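PDB 6K2L: siderophore-interacting protein from Aeromonas hydrophila, which binds FAD and, as in its family, probably uses the reduced flavin to release iron from ferric siderophores inside the cell. Local coordinates for residues R27-S32 with A92-I97; I49-P54 with D119-S124; M132-S137 with Q213-F218; G164-L169 with A183-R188. The protein carries 1 engineered substitution. All coordinates share one frame; numbering follows the deposited sequence.

Contact 1: R27-S32 with A92-I97; sequences RICLTS and ALELDI
The carbonyl oxygen of Leu93 is held twice, both times by Thr31. The hydroxyl OG1, anti to the backbone N (chi1 179°), bonds to Leu93 O at 2.7 Å from above the carbonyl plane, and Thr31 CA adds a C-H...O contact. Threonine suits this spot because its hydroxyl stands in for a backbone donor where the strand pairing runs out: Leu93 (phi 56°) forms with Glu94 a G1 beta bulge facing Arg89. Beyond it pairing is regular and antiparallel. Leu30 N to Leu95 O and Leu95 N to Leu30 O are both 2.8 Å, and Ile28 and Ile97 repeat the reciprocal pair of hydrogen bonds. On the Cys29 side of the sheet, Asp96 OD1 lies 3.2 Å from Cys29 CB, and Cys29 SG, small enough to fit between acids, is 3.6 Å from Glu94 OE1. Both acids make salt bridges to Arg89, while the Arg27 chain bends past Asp96 and gives NE to Asp98. On the other side Leu30 CD1 meets Ile97 CD1 at 3.6 Å, the branches crossing obliquely, with Ile97 near the bound FAD. Strand 25-31 lies between strand 11-20 and strand 94-100, whose far edge pairs with strand 79-89 of the barrel.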
loop_
_atom_site.group_PDB
_atom_site.type_symbol
_atom_site.label_atom_id
_atom_site.label_comp_id
_atom_site.label_asym_id
_atom_site.label_seq_id
_atom_site.Cartn_x
_atom_site.Cartn_y
_atom_site.Cartn_z
ATOM N N ARG A 27 7.122 -5.980 -15.836
ATOM C CA ARG A 27 7.399 -5.463 -14.496
ATOM C C ARG A 27 8.907 -5.363 -14.319
ATOM O O ARG A 27 9.603 -6.388 -14.234
ATOM C CB ARG A 27 6.805 -6.369 -13.418
ATOM C CG ARG A 27 7.231 -6.013 -11.985
ATOM C CD ARG A 27 6.190 -6.476 -10.939
ATOM N NE ARG A 27 4.841 -6.219 -11.429
ATOM C CZ ARG A 27 3.782 -6.998 -11.211
ATOM N NH1 ARG A 27 3.896 -8.104 -10.476
ATOM N NH2 ARG A 27 2.605 -6.654 -11.741
ATOM N N ILE A 28 9.413 -4.134 -14.254
ATOM C CA ILE A 28 10.830 -3.871 -14.072
ATOM C C ILE A 28 11.039 -3.464 -12.625
ATOM O O ILE A 28 10.364 -2.561 -12.116
ATOM C CB ILE A 28 11.318 -2.788 -15.038
ATOM C CG1 ILE A 28 11.217 -3.297 -16.482
ATOM C CG2 ILE A 28 12.694 -2.379 -14.658
ATOM C CD1 ILE A 28 11.438 -2.206 -17.545
ATOM N N CYS A 29 11.924 -4.170 -11.941
ATOM C CA CYS A 29 12.171 -3.941 -10.529
ATOM C C CYS A 29 13.490 -3.207 -10.382
ATOM O O CYS A 29 14.529 -3.688 -10.835
ATOM C CB CYS A 29 12.205 -5.255 -9.763
ATOM S SG CYS A 29 12.861 -5.018 -8.109
ATOM N N LEU A 30 13.446 -2.049 -9.760
ATOM C CA LEU A 30 14.572 -1.149 -9.684
ATOM C C LEU A 30 15.017 -1.051 -8.238
ATOM O O LEU A 30 14.213 -1.161 -7.311
ATOM C CB LEU A 30 14.193 0.217 -10.220
ATOM C CG LEU A 30 13.805 0.173 -11.701
ATOM C CD1 LEU A 30 12.658 1.113 -11.932
ATOM C CD2 LEU A 30 14.976 0.586 -12.514
ATOM N N THR A 31 16.314 -0.885 -8.046
ATOM C CA THR A 31 16.866 -0.859 -6.709
ATOM C C THR A 31 17.975 0.170 -6.639
ATOM O O THR A 31 18.620 0.479 -7.645
ATOM C CB THR A 31 17.395 -2.238 -6.291
ATOM O OG1 THR A 31 17.949 -2.144 -4.971
ATOM C CG2 THR A 31 18.461 -2.764 -7.273
ATOM N N SER A 32 18.178 0.695 -5.434
ATOM C CA SER A 32 19.230 1.631 -5.055
ATOM C C SER A 32 19.224 1.802 -3.546
ATOM O O SER A 32 18.150 1.782 -2.916
ATOM C CB SER A 32 19.050 3.003 -5.700
ATOM O OG SER A 32 20.273 3.733 -5.727
ATOM N N ALA A 92 13.601 -4.011 1.214
ATOM C CA ALA A 92 14.367 -4.630 0.146
ATOM C C ALA A 92 15.061 -3.610 -0.742
ATOM O O ALA A 92 15.853 -4.007 -1.607
ATOM C CB ALA A 92 13.450 -5.508 -0.700
ATOM N N LEU A 93 14.772 -2.320 -0.547
ATOM C CA LEU A 93 15.247 -1.248 -1.414
ATOM C C LEU A 93 14.833 -1.491 -2.871
ATOM O O LEU A 93 15.625 -1.346 -3.802
ATOM C CB LEU A 93 16.764 -1.080 -1.283
ATOM C CG LEU A 93 17.283 -0.586 0.079
ATOM C CD1 LEU A 93 18.742 -0.926 0.245
ATOM C CD2 LEU A 93 17.056 0.919 0.305
ATOM N N GLU A 94 13.565 -1.850 -3.073
ATOM C CA GLU A 94 13.082 -2.193 -4.407
ATOM C C GLU A 94 11.861 -1.359 -4.756
ATOM O O GLU A 94 11.040 -1.050 -3.886
ATOM C CB GLU A 94 12.718 -3.685 -4.514
ATOM C CG GLU A 94 13.923 -4.617 -4.676
ATOM C CD GLU A 94 13.568 -6.084 -4.427
ATOM O OE1 GLU A 94 12.477 -6.504 -4.877
ATOM O OE2 GLU A 94 14.372 -6.820 -3.797
ATOM N N LEU A 95 11.740 -1.016 -6.038
ATOM C CA LEU A 95 10.639 -0.232 -6.572
ATOM C C LEU A 95 10.238 -0.817 -7.922
ATOM O O LEU A 95 11.085 -0.947 -8.798
ATOM C CB LEU A 95 11.048 1.245 -6.717
ATOM C CG LEU A 95 9.866 2.155 -7.063
ATOM C CD1 LEU A 95 9.868 3.375 -6.204
ATOM C CD2 LEU A 95 9.873 2.507 -8.550
ATOM N N ASP A 96 8.960 -1.157 -8.103
ATOM C CA ASP A 96 8.452 -1.819 -9.308
ATOM C C ASP A 96 7.720 -0.844 -10.215
ATOM O O ASP A 96 6.779 -0.177 -9.789
ATOM C CB ASP A 96 7.457 -2.932 -8.942
ATOM C CG ASP A 96 8.132 -4.161 -8.417
ATOM O OD1 ASP A 96 9.361 -4.272 -8.617
ATOM O OD2 ASP A 96 7.438 -5.013 -7.801
ATOM N N ILE A 97 8.101 -0.800 -11.480
ATOM C CA ILE A 97 7.328 -0.075 -12.479
ATOM C C ILE A 97 6.905 -1.044 -13.569
ATOM O O ILE A 97 7.752 -1.780 -14.091
ATOM C CB ILE A 97 8.133 1.078 -13.085
ATOM C CG1 ILE A 97 8.626 1.993 -11.978
ATOM C CG2 ILE A 97 7.252 1.842 -14.047
ATOM C CD1 ILE A 97 9.661 3.044 -12.494
#

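Contact 2: I49-P54 with D119-S124; sequences IMLPQP and DLLAIS
A single backbone hydrogen bond joins the two strands here: Met50 N donates to Ala122 O at 2.9 Å, nearly straight at 169° although the donor stands 42° out of the carbonyl plane. The same oxygen takes a C-H...O contact from Ile49 CA, so one acceptor serves two neighbouring residues. Met50 and Ala122 form the antiparallel hydrogen-bonded pair, Ile49 and Ile123 the non-hydrogen-bonded pair beside it, and the strands then splay apart, their axes 130° from each other. This is the junction of strands 46-51 and 120-123 in the six-stranded antiparallel barrel that holds FAD, with the Greek-key order familiar from ferredoxin-reductase-type flavoproteins; strand 120-123 also pairs with strand 11-20 and so closes the barrel. Apolar contacts fill both faces. On the face of Ile49 and Ile123, Ile49 CG2, anti to the carbonyl carbon, lies 3.7 Å from Leu121 CD2 and 3.9 Å from Ile123 CG2, the branched chains crossing obliquely. Leu121 CD1 lies 3.6 Å from Leu51 CD2, and both leucines also touch Phe111 of helix 107-114. Across the sheet the small Ala122 lets Met50 lie close, Met50 CB to Ala122 CB 3.8 Å. The flexible thioether of Met50 then bends at chi3 and lays its methyl CE 3.5 Å from Ser124 N, against the peptide that joins Ile123 to Ser124.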
loop_
_atom_site.group_PDB
_atom_site.type_symbol
_atom_site.label_atom_id
_atom_site.label_comp_id
_atom_site.label_asym_id
_atom_site.label_seq_id
_atom_site.Cartn_x
_atom_site.Cartn_y
_atom_site.Cartn_z
ATOM N N ILE A 49 9.789 9.446 -14.840
ATOM C CA ILE A 49 11.074 8.840 -15.168
ATOM C C ILE A 49 11.797 9.760 -16.145
ATOM O O ILE A 49 11.178 10.437 -16.983
ATOM C CB ILE A 49 10.929 7.404 -15.730
ATOM C CG1 ILE A 49 10.438 7.408 -17.173
ATOM C CG2 ILE A 49 10.101 6.531 -14.810
ATOM C CD1 ILE A 49 10.571 6.036 -17.874
ATOM N N MET A 50 13.106 9.832 -15.992
ATOM C CA MET A 50 13.936 10.727 -16.779
ATOM C C MET A 50 14.822 9.851 -17.645
ATOM O O MET A 50 15.634 9.073 -17.135
ATOM C CB MET A 50 14.754 11.648 -15.877
ATOM C CG MET A 50 13.903 12.662 -15.116
ATOM S SD MET A 50 14.723 13.509 -13.718
ATOM C CE MET A 50 14.129 12.507 -12.356
ATOM N N LEU A 51 14.638 9.946 -18.916
ATOM C CA LEU A 51 15.383 9.207 -19.902
ATOM C C LEU A 51 16.346 10.144 -20.622
ATOM O O LEU A 51 16.105 11.353 -20.702
ATOM C CB LEU A 51 14.435 8.546 -20.916
ATOM C CG LEU A 51 13.505 7.530 -20.220
ATOM C CD1 LEU A 51 12.085 7.476 -20.829
ATOM C CD2 LEU A 51 14.114 6.135 -20.193
ATOM N N PRO A 52 17.460 9.620 -21.108
ATOM C CA PRO A 52 18.364 10.416 -21.938
ATOM C C PRO A 52 17.697 10.909 -23.215
ATOM O O PRO A 52 16.790 10.284 -23.759
ATOM C CB PRO A 52 19.493 9.431 -22.261
ATOM C CG PRO A 52 18.860 8.039 -22.010
ATOM C CD PRO A 52 17.988 8.272 -20.840
ATOM N N GLN A 53 18.180 12.050 -23.696
ATOM C CA GLN A 53 17.834 12.550 -25.016
ATOM C C GLN A 53 18.518 11.713 -26.093
ATOM O O GLN A 53 19.415 10.912 -25.807
ATOM C CB GLN A 53 18.265 14.002 -25.149
ATOM C CG GLN A 53 17.809 14.920 -24.062
ATOM C CD GLN A 53 18.576 16.242 -24.085
ATOM O OE1 GLN A 53 19.063 16.693 -25.143
ATOM N NE2 GLN A 53 18.702 16.866 -22.916
ATOM N N PRO A 54 18.116 11.887 -27.357
ATOM C CA PRO A 54 18.820 11.197 -28.451
ATOM C C PRO A 54 20.327 11.343 -28.416
ATOM O O PRO A 54 21.038 10.365 -28.669
ATOM C CB PRO A 54 18.225 11.855 -29.704
ATOM C CG PRO A 54 16.828 12.248 -29.297
ATOM C CD PRO A 54 16.881 12.554 -27.820
ATOM N N ASP A 119 20.729 -1.954 -16.222
ATOM C CA ASP A 119 20.336 -0.688 -16.825
ATOM C C ASP A 119 19.984 0.343 -15.756
ATOM O O ASP A 119 19.502 0.011 -14.669
ATOM C CB ASP A 119 19.122 -0.880 -17.740
ATOM C CG ASP A 119 19.488 -1.424 -19.099
ATOM O OD1 ASP A 119 20.690 -1.397 -19.458
ATOM O OD2 ASP A 119 18.561 -1.896 -19.807
ATOM N N LEU A 120 20.190 1.605 -16.095
ATOM C CA LEU A 120 19.905 2.733 -15.227
ATOM C C LEU A 120 18.590 3.390 -15.602
ATOM O O LEU A 120 18.207 3.419 -16.774
ATOM C CB LEU A 120 21.003 3.777 -15.340
ATOM C CG LEU A 120 22.388 3.353 -14.914
ATOM C CD1 LEU A 120 23.330 4.553 -15.151
ATOM C CD2 LEU A 120 22.326 2.942 -13.456
ATOM N N LEU A 121 17.930 3.964 -14.590
ATOM C CA LEU A 121 16.750 4.810 -14.789
ATOM C C LEU A 121 16.685 5.867 -13.692
ATOM O O LEU A 121 16.702 5.530 -12.503
ATOM C CB LEU A 121 15.448 3.999 -14.780
ATOM C CG LEU A 121 14.237 4.735 -15.356
ATOM C CD1 LEU A 121 14.300 4.655 -16.871
ATOM C CD2 LEU A 121 12.935 4.118 -14.841
ATOM N N ALA A 122 16.616 7.136 -14.086
ATOM C CA ALA A 122 16.405 8.200 -13.122
ATOM C C ALA A 122 14.913 8.342 -12.863
ATOM O O ALA A 122 14.091 8.219 -13.784
ATOM C CB ALA A 122 16.991 9.514 -13.624
ATOM N N ILE A 123 14.554 8.564 -11.600
ATOM C CA ILE A 123 13.156 8.800 -11.255
ATOM C C ILE A 123 13.045 9.937 -10.251
ATOM O O ILE A 123 13.920 10.147 -9.401
ATOM C CB ILE A 123 12.438 7.545 -10.704
ATOM C CG1 ILE A 123 13.035 7.123 -9.363
ATOM C CG2 ILE A 123 12.496 6.400 -11.705
ATOM C CD1 ILE A 123 12.007 6.627 -8.403
ATOM N N SER A 124 11.943 10.671 -10.383
ATOM C CA SER A 124 11.528 11.747 -9.498
ATOM C C SER A 124 10.907 11.185 -8.227
ATOM O O SER A 124 10.867 9.973 -8.002
ATOM C CB SER A 124 10.497 12.602 -10.197
ATOM O OG SER A 124 9.235 11.979 -9.987
#

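Contact 3: M132-S137 with Q213-F218; sequences MLQPAS and QSYFWF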
loop_
_atom_site.group_PDB
_atom_site.type_symbol
_atom_site.label_atom_id
_atom_site.label_comp_id
_atom_site.label_asym_id
_atom_site.label_seq_id
_atom_site.Cartn_x
_atom_site.Cartn_y
_atom_site.Cartn_z
ATOM N N MET A 132 -4.039 7.795 -3.868
ATOM C CA MET A 132 -4.636 7.340 -5.133
ATOM C C MET A 132 -6.003 6.683 -4.918
ATOM O O MET A 132 -7.018 7.121 -5.478
ATOM C CB MET A 132 -3.669 6.385 -5.849
ATOM C CG MET A 132 -3.880 6.240 -7.384
ATOM S SD MET A 132 -3.470 7.674 -8.433
ATOM C CE MET A 132 -1.887 8.190 -7.729
ATOM N N LEU A 133 -6.055 5.624 -4.115
ATOM C CA LEU A 133 -7.338 5.041 -3.740
ATOM C C LEU A 133 -7.960 5.907 -2.652
ATOM O O LEU A 133 -7.387 6.065 -1.571
ATOM C CB LEU A 133 -7.186 3.596 -3.259
ATOM C CG LEU A 133 -8.510 2.977 -2.798
ATOM C CD1 LEU A 133 -9.300 2.546 -3.994
ATOM C CD2 LEU A 133 -8.277 1.796 -1.887
ATOM N N GLN A 134 -9.122 6.475 -2.946
ATOM C CA GLN A 134 -9.857 7.350 -2.053
ATOM C C GLN A 134 -10.894 6.552 -1.274
ATOM O O GLN A 134 -11.523 5.641 -1.838
ATOM C CB GLN A 134 -10.557 8.447 -2.853
ATOM C CG GLN A 134 -11.046 9.604 -2.011
ATOM C CD GLN A 134 -11.684 10.690 -2.845
ATOM O OE1 GLN A 134 -11.094 11.170 -3.815
ATOM N NE2 GLN A 134 -12.902 11.079 -2.477
ATOM N N PRO A 135 -11.086 6.843 0.015
ATOM C CA PRO A 135 -12.115 6.123 0.786
ATOM C C PRO A 135 -13.504 6.298 0.178
ATOM O O PRO A 135 -13.937 7.410 -0.133
ATOM C CB PRO A 135 -12.013 6.742 2.188
ATOM C CG PRO A 135 -11.153 7.980 2.019
ATOM C CD PRO A 135 -10.249 7.695 0.876
ATOM N N ALA A 136 -14.186 5.173 -0.021
ATOM C CA ALA A 136 -15.527 5.154 -0.580
ATOM C C ALA A 136 -16.111 3.768 -0.346
ATOM O O ALA A 136 -15.404 2.826 0.013
ATOM C CB ALA A 136 -15.532 5.503 -2.073
ATOM N N SER A 137 -17.412 3.653 -0.544
ATOM C CA SER A 137 -18.023 2.343 -0.504
ATOM C C SER A 137 -18.202 1.745 -1.892
ATOM O O SER A 137 -18.176 0.517 -2.030
ATOM C CB SER A 137 -19.367 2.416 0.228
ATOM O OG SER A 137 -20.422 2.626 -0.679
ATOM N N GLN A 213 -21.212 8.511 -1.817
ATOM C CA GLN A 213 -20.166 7.679 -1.226
ATOM C C GLN A 213 -19.492 6.795 -2.265
ATOM O O GLN A 213 -19.321 5.590 -2.067
ATOM C CB GLN A 213 -20.716 6.831 -0.089
ATOM C CG GLN A 213 -19.766 6.739 1.083
ATOM C CD GLN A 213 -20.495 6.471 2.368
ATOM O OE1 GLN A 213 -21.677 6.807 2.506
ATOM N NE2 GLN A 213 -19.804 5.852 3.321
ATOM N N SER A 214 -19.091 7.403 -3.382
ATOM C CA SER A 214 -18.453 6.649 -4.445
ATOM C C SER A 214 -17.262 7.416 -4.994
ATOM O O SER A 214 -17.155 8.629 -4.853
ATOM C CB SER A 214 -19.441 6.314 -5.575
ATOM O OG SER A 214 -20.184 7.447 -5.974
ATOM N N TYR A 215 -16.366 6.672 -5.631
ATOM C CA TYR A 215 -15.158 7.205 -6.243
ATOM C C TYR A 215 -15.061 6.660 -7.663
ATOM O O TYR A 215 -15.103 5.442 -7.867
ATOM C CB TYR A 215 -13.927 6.817 -5.434
ATOM C CG TYR A 215 -12.639 7.423 -5.943
ATOM C CD1 TYR A 215 -12.491 8.803 -6.032
ATOM C CD2 TYR A 215 -11.555 6.611 -6.311
ATOM C CE1 TYR A 215 -11.306 9.364 -6.488
ATOM C CE2 TYR A 215 -10.365 7.163 -6.763
ATOM C CZ TYR A 215 -10.252 8.543 -6.848
ATOM O OH TYR A 215 -9.086 9.100 -7.303
ATOM N N PHE A 216 -14.949 7.563 -8.635
ATOM C CA PHE A 216 -14.824 7.221 -10.042
ATOM C C PHE A 216 -13.394 7.479 -10.491
ATOM O O PHE A 216 -12.855 8.558 -10.263
ATOM C CB PHE A 216 -15.801 8.036 -10.880
ATOM C CG PHE A 216 -17.237 7.831 -10.500
ATOM C CD1 PHE A 216 -17.780 8.453 -9.374
ATOM C CD2 PHE A 216 -18.054 7.025 -11.275
ATOM C CE1 PHE A 216 -19.120 8.258 -9.036
ATOM C CE2 PHE A 216 -19.400 6.829 -10.938
ATOM C CZ PHE A 216 -19.928 7.442 -9.815
ATOM N N TRP A 217 -12.773 6.472 -11.093
ATOM C CA TRP A 217 -11.376 6.534 -11.495
ATOM C C TRP A 217 -11.300 6.124 -12.956
ATOM O O TRP A 217 -11.585 4.969 -13.290
ATOM C CB TRP A 217 -10.517 5.632 -10.623
ATOM C CG TRP A 217 -9.043 5.846 -10.768
ATOM C CD1 TRP A 217 -8.233 6.563 -9.932
ATOM C CD2 TRP A 217 -8.195 5.346 -11.817
ATOM N NE1 TRP A 217 -6.933 6.539 -10.394
ATOM C CE2 TRP A 217 -6.885 5.787 -11.542
ATOM C CE3 TRP A 217 -8.409 4.534 -12.929
ATOM C CZ2 TRP A 217 -5.799 5.443 -12.343
ATOM C CZ3 TRP A 217 -7.329 4.195 -13.728
ATOM C CH2 TRP A 217 -6.042 4.648 -13.430
ATOM N N PHE A 218 -10.956 7.082 -13.823
ATOM C CA PHE A 218 -10.814 6.889 -15.259
ATOM C C PHE A 218 -9.376 7.250 -15.641
ATOM O O PHE A 218 -8.943 8.390 -15.431
ATOM C CB PHE A 218 -11.829 7.758 -16.015
ATOM C CG PHE A 218 -13.262 7.636 -15.502
ATOM C CD1 PHE A 218 -13.853 6.389 -15.322
ATOM C CD2 PHE A 218 -14.018 8.766 -15.214
ATOM C CE1 PHE A 218 -15.170 6.277 -14.857
ATOM C CE2 PHE A 218 -15.324 8.670 -14.753
ATOM C CZ PHE A 218 -15.911 7.425 -14.581
#
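The loop 132-137 runs obliquely back along strand 214-218 of the five-stranded parallel sheet, part of a Rossmann-like domain, just before it enters the neighbouring strand 138-144. Tyr215, Trp217 and Ala136 set the packing, and all three point their CB toward the partner segment. The Tyr215 ring, with CG anti to the backbone N (chi1 -175°), turns one face to Gln134 CB. That carbon sits over the centre of the ring, Gln134 CB being 3.7 Å from the Tyr215 centroid and only 8° off the ring normal, a clear CH-pi contact, and the two side chains cross at about a right angle. A long side chain with an aliphatic stem suits this place, since its methylene can cover an aromatic face; Gln134 also packs on Glu91 of the second subunit. Trp217 is approached differently. The Met132 chain, bent at chi2 and chi3, brings Met132 SD to the indole edge, 4.1 Å from Trp217 NE1, in a Met-aromatic contact made near the ring plane, while Tyr244 of the next strand stacks on the indole. Alanine is small enough for its place: Ala136 CB meets Tyr215 CB at 3.9 Å and lets the backbones lie close. At the end of the loop Ser137 N donates to Gln213 O at 3.1 Å, the donor standing 39° out of the carbonyl plane.

Contact 4: G164-L169 with A183-R188; sequences GHIALL and AGVTLR
Five backbone hydrogen bonds pair strand 163-170 with the parallel strand 185-191. Gly164 uses both of its groups: Gly164 N donates to Gly184 O at 3.1 Å, and Gly164 O accepts Thr186 N at 2.9 Å. Ile166 does the same, its N-H going to Thr186 O and its carbonyl to Arg188 N, before Leu168 N donates to Arg188 O at 3.0 Å. The alternate residues His165 and Ala167 turn their backbone groups to strand 138-144 on the other side, bonding Tyr139, Met141 and Gly143. Glycine is required at 164, because phi of 150° would jam a CB against the preceding carbonyl. On the face of His165, Thr186 OG1 donates a weak bond to His165 ND1 at 3.3 Å. The opposite face is apolar: Ile166 CD1 meets Val185 CG1 at 3.5 Å, two beta-branched residues suited to extended strands, and Ile166 CG2 meets Leu187 CD1 at 3.7 Å. Arg188 belongs on the outermost strand within this chain, since its bent side chain leads away from strand 163-170 and packs on Tyr203 of helix 198-205. Parallel pairing at the edge of a sheet ordered 3-2-1-4-5 is typical of the Rossmann-like fold of the ferredoxin-reductase NAD-domain family, to which this part probably belongs.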
loop_
_atom_site.group_PDB
_atom_site.type_symbol
_atom_site.label_atom_id
_atom_site.label_comp_id
_atom_site.label_asym_id
_atom_site.label_seq_id
_atom_site.Cartn_x
_atom_site.Cartn_y
_atom_site.Cartn_z
ATOM N N GLY A 164 -18.277 -2.252 -6.478
ATOM C CA GLY A 164 -18.216 -1.440 -7.664
ATOM C C GLY A 164 -18.023 -2.273 -8.907
ATOM O O GLY A 164 -18.327 -3.462 -8.949
ATOM N N HIS A 165 -17.507 -1.619 -9.942
ATOM C CA HIS A 165 -17.266 -2.248 -11.225
ATOM C C HIS A 165 -15.980 -1.693 -11.809
ATOM O O HIS A 165 -15.704 -0.490 -11.711
ATOM C CB HIS A 165 -18.418 -2.002 -12.204
ATOM C CG HIS A 165 -19.779 -2.304 -11.643
ATOM N ND1 HIS A 165 -20.340 -3.562 -11.685
ATOM C CD2 HIS A 165 -20.699 -1.504 -11.052
ATOM C CE1 HIS A 165 -21.541 -3.527 -11.139
ATOM N NE2 HIS A 165 -21.789 -2.286 -10.759
ATOM N N ILE A 166 -15.214 -2.581 -12.436
ATOM C CA ILE A 166 -13.994 -2.255 -13.149
ATOM C C ILE A 166 -14.099 -2.840 -14.554
ATOM O O ILE A 166 -14.475 -4.008 -14.720
ATOM C CB ILE A 166 -12.762 -2.807 -12.400
ATOM C CG1 ILE A 166 -12.698 -2.181 -11.009
ATOM C CG2 ILE A 166 -11.479 -2.557 -13.203
ATOM C CD1 ILE A 166 -11.668 -2.787 -10.129
ATOM N N ALA A 167 -13.775 -2.040 -15.568
ATOM C CA ALA A 167 -13.686 -2.532 -16.943
ATOM C C ALA A 167 -12.317 -2.176 -17.513
ATOM O O ALA A 167 -11.879 -1.030 -17.394
ATOM C CB ALA A 167 -14.793 -1.941 -17.815
ATOM N N LEU A 168 -11.646 -3.134 -18.153
ATOM C CA LEU A 168 -10.351 -2.858 -18.769
ATOM C C LEU A 168 -10.347 -3.164 -20.266
ATOM O O LEU A 168 -10.840 -4.208 -20.686
ATOM C CB LEU A 168 -9.269 -3.663 -18.091
ATOM C CG LEU A 168 -9.096 -3.391 -16.588
ATOM C CD1 LEU A 168 -8.163 -4.412 -15.976
ATOM C CD2 LEU A 168 -8.565 -1.992 -16.352
ATOM N N LEU A 169 -9.734 -2.279 -21.068
ATOM C CA LEU A 169 -9.477 -2.522 -22.495
ATOM C C LEU A 169 -8.009 -2.918 -22.704
ATOM O O LEU A 169 -7.106 -2.133 -22.411
ATOM C CB LEU A 169 -9.818 -1.278 -23.309
ATOM C CG LEU A 169 -9.788 -1.350 -24.851
ATOM C CD1 LEU A 169 -10.599 -2.554 -25.385
ATOM C CD2 LEU A 169 -10.274 -0.035 -25.549
ATOM N N ALA A 183 -14.924 -9.317 -3.264
ATOM C CA ALA A 183 -15.970 -10.080 -3.938
ATOM C C ALA A 183 -17.020 -9.165 -4.552
ATOM O O ALA A 183 -17.591 -9.479 -5.602
ATOM C CB ALA A 183 -16.632 -11.058 -2.965
ATOM N N GLY A 184 -17.283 -8.019 -3.918
ATOM C CA GLY A 184 -18.265 -7.082 -4.431
ATOM C C GLY A 184 -17.825 -6.200 -5.577
ATOM O O GLY A 184 -18.605 -5.346 -6.005
ATOM N N VAL A 185 -16.606 -6.349 -6.096
ATOM C CA VAL A 185 -16.155 -5.550 -7.230
ATOM C C VAL A 185 -16.159 -6.420 -8.483
ATOM O O VAL A 185 -15.423 -7.412 -8.585
ATOM C CB VAL A 185 -14.775 -4.925 -6.980
ATOM C CG1 VAL A 185 -14.225 -4.309 -8.265
ATOM C CG2 VAL A 185 -14.849 -3.870 -5.879
ATOM N N THR A 186 -17.009 -6.051 -9.426
ATOM C CA THR A 186 -17.029 -6.621 -10.766
ATOM C C THR A 186 -15.724 -6.348 -11.524
ATOM O O THR A 186 -15.163 -5.253 -11.442
ATOM C CB THR A 186 -18.207 -5.990 -11.515
ATOM O OG1 THR A 186 -19.430 -6.659 -11.146
ATOM C CG2 THR A 186 -17.985 -6.001 -13.005
ATOM N N LEU A 187 -15.254 -7.326 -12.299
ATOM C CA LEU A 187 -14.150 -7.102 -13.230
ATOM C C LEU A 187 -14.521 -7.635 -14.607
ATOM O O LEU A 187 -14.878 -8.807 -14.734
ATOM C CB LEU A 187 -12.870 -7.773 -12.745
ATOM C CG LEU A 187 -11.649 -7.636 -13.654
ATOM C CD1 LEU A 187 -11.387 -6.171 -14.063
ATOM C CD2 LEU A 187 -10.449 -8.203 -12.902
ATOM N N ARG A 188 -14.412 -6.792 -15.642
ATOM C CA ARG A 188 -14.829 -7.150 -17.001
ATOM C C ARG A 188 -13.775 -6.713 -18.025
ATOM O O ARG A 188 -13.461 -5.524 -18.155
ATOM C CB ARG A 188 -16.204 -6.542 -17.312
ATOM C CG ARG A 188 -16.796 -6.924 -18.667
ATOM C CD ARG A 188 -17.373 -8.340 -18.682
ATOM N NE ARG A 188 -18.464 -8.548 -17.718
ATOM C CZ ARG A 188 -19.758 -8.389 -18.001
ATOM N NH1 ARG A 188 -20.146 -8.013 -19.227
ATOM N NH2 ARG A 188 -20.663 -8.608 -17.050
#

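In the fold
The four contacts divide between two domains. Contacts 1 and 2, centres about 14 Å apart, belong to the antiparallel barrel and touch: Ile97 CD1 packs on Ile49 CG2 and Leu121 CD2, and Leu30 on Leu121, so they share one core beside the FAD. Their segments alternate along the chain, in keeping with the barrel's strand order. Contacts 3 and 4 follow in sequence, about 13 Å apart between centres, and share the parallel sheet, contact 4 being formed within the chain that runs between the segments of contact 3. Centres of contacts 1 and 3 lie about 27 Å apart, those of 2 and 4 about 34 Å. This fits a flavin-binding barrel joined to a Rossmann-like domain.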